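Local coordinates for putative pectin lyase (PDB 7CHU), which is the tailspike protein of a deep-sea thermophilic bacteriophage and probably binds or cleaves polysaccharide on the host cell surface, at residues A[329-333]-A[334-338]. Residues are numbered along the deposited sequence; the frame is centred on the assembly and turned at random.
Sequences IKVKG and DRNKI
I329 and I338 supply the apolar part of this turn: across the interior of the coil their CD1 methyls meet at 3.7 Å. I329 is extended (chi2 175°), putting CD1 at the far end of its side chain, where CD1 of I338 meets it from the side; F343 packs on both residues. Nearer the bend, V331 and N336 lie alongside, pointing opposite ways, bringing CG1 of V331 to 3.6 Å from ND2 of N336.

Segments 329-333 and 334-338 run 152° apart, so the chain nearly reverses, yet the CA atoms of I329 and I338 remain 9.3 Å apart and no hydrogen bond joins the two segments. Strands 329-331 and 337-339 instead pair in parallel with strands of neighbouring coils, 307-309 and 351-353 for the first, 315-317 and 361-363 for the second. This is the stacking of a parallel beta-helix, right-handed in the pectate lyase-like family to which the sequence belongs.

Polar groups in the bend are held by those coils. The buried amide of N336 receives a bond from T314 N at OD1 and gives one from ND2 to G311 O, fixing its rotation, while D334 OD1 accepts from M358 N. On the outer side, K337 NZ donates to R335 O at 3.0 Å, tilted 32° from the carbonyl plane, and K337 and R335 both form salt bridges with D342 of the second subunit.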
loop_
_atom_site.group_PDB
_atom_site.type_symbol
_atom_site.label_atom_id
_atom_site.label_comp_id
_atom_site.label_asym_id
_atom_site.label_seq_id
_atom_site.Cartn_x
_atom_site.Cartn_y
_atom_site.Cartn_z
ATOM N N ILE A 329 0.677 20.508 -0.632
ATOM C CA ILE A 329 0.437 20.132 0.758
ATOM C C ILE A 329 0.854 21.309 1.623
ATOM O O ILE A 329 2.044 21.632 1.701
ATOM C CB ILE A 329 1.204 18.872 1.191
ATOM C CG1 ILE A 329 0.962 17.698 0.230
ATOM C CG2 ILE A 329 0.790 18.463 2.628
ATOM C CD1 ILE A 329 1.787 16.478 0.555
ATOM N N LYS A 330 -0.108 21.926 2.309
ATOM C CA LYS A 330 0.161 23.039 3.217
ATOM C C LYS A 330 0.096 22.501 4.641
ATOM O O LYS A 330 -0.978 22.116 5.116
ATOM C CB LYS A 330 -0.849 24.156 2.989
ATOM C CG LYS A 330 -0.529 25.469 3.626
ATOM C CD LYS A 330 -1.708 26.429 3.452
ATOM C CE LYS A 330 -1.283 27.818 3.012
ATOM N NZ LYS A 330 -0.941 27.893 1.541
ATOM N N VAL A 331 1.248 22.421 5.303
ATOM C CA VAL A 331 1.370 21.723 6.582
ATOM C C VAL A 331 1.347 22.735 7.719
ATOM O O VAL A 331 2.068 23.742 7.684
ATOM C CB VAL A 331 2.663 20.889 6.646
ATOM C CG1 VAL A 331 2.804 20.207 8.018
ATOM C CG2 VAL A 331 2.721 19.862 5.496
ATOM N N LYS A 332 0.552 22.436 8.751
ATOM C CA LYS A 332 0.606 23.103 10.036
ATOM C C LYS A 332 0.536 21.964 11.044
ATOM O O LYS A 332 -0.546 21.572 11.496
ATOM C CB LYS A 332 -0.540 24.108 10.211
ATOM C CG LYS A 332 -0.582 24.835 11.585
ATOM C CD LYS A 332 -1.923 25.586 11.708
ATOM C CE LYS A 332 -2.074 26.313 13.031
ATOM N NZ LYS A 332 -2.225 25.386 14.180
ATOM N N GLY A 333 1.693 21.428 11.391
ATOM C CA GLY A 333 1.748 20.314 12.312
ATOM C C GLY A 333 3.110 19.649 12.305
ATOM O O GLY A 333 4.041 20.083 11.618
ATOM N N ASP A 334 3.205 18.567 13.079
ATOM C CA ASP A 334 4.469 17.919 13.393
ATOM C C ASP A 334 4.459 16.457 12.992
ATOM O O ASP A 334 3.436 15.779 13.109
ATOM C CB ASP A 334 4.778 17.986 14.892
ATOM C CG ASP A 334 4.798 19.410 15.422
ATOM O OD1 ASP A 334 5.100 20.330 14.635
ATOM O OD2 ASP A 334 4.502 19.602 16.621
ATOM N N ARG A 335 5.635 15.976 12.565
ATOM C CA ARG A 335 5.910 14.552 12.322
ATOM C C ARG A 335 5.001 13.970 11.242
ATOM O O ARG A 335 4.688 12.782 11.249
ATOM C CB ARG A 335 5.792 13.726 13.611
ATOM C CG ARG A 335 6.596 14.254 14.807
ATOM C CD ARG A 335 7.323 13.128 15.557
ATOM N NE ARG A 335 6.444 12.032 15.993
ATOM C CZ ARG A 335 5.702 12.067 17.107
ATOM N NH1 ARG A 335 5.710 13.142 17.884
ATOM N NH2 ARG A 335 4.927 11.040 17.446
ATOM N N ASN A 336 4.554 14.786 10.310
ATOM C CA ASN A 336 3.909 14.191 9.168
ATOM C C ASN A 336 4.965 13.590 8.253
ATOM O O ASN A 336 6.152 13.965 8.296
ATOM C CB ASN A 336 3.045 15.222 8.463
ATOM C CG ASN A 336 2.032 15.853 9.409
ATOM O OD1 ASN A 336 1.072 15.193 9.826
ATOM N ND2 ASN A 336 2.270 17.104 9.799
ATOM N N LYS A 337 4.531 12.630 7.442
ATOM C CA LYS A 337 5.424 11.852 6.588
ATOM C C LYS A 337 4.918 11.893 5.154
ATOM O O LYS A 337 3.803 11.438 4.863
ATOM C CB LYS A 337 5.524 10.415 7.099
ATOM C CG LYS A 337 6.186 10.373 8.473
ATOM C CD LYS A 337 6.004 9.050 9.168
ATOM C CE LYS A 337 6.644 9.078 10.578
ATOM N NZ LYS A 337 6.087 10.165 11.458
ATOM N N ILE A 338 5.738 12.451 4.273
ATOM C CA ILE A 338 5.473 12.582 2.846
ATOM C C ILE A 338 6.510 11.690 2.170
ATOM O O ILE A 338 7.686 12.058 2.043
ATOM C CB ILE A 338 5.575 14.037 2.361
ATOM C CG1 ILE A 338 4.935 15.043 3.356
ATOM C CG2 ILE A 338 5.014 14.187 0.931
ATOM C CD1 ILE A 338 3.469 14.916 3.451
#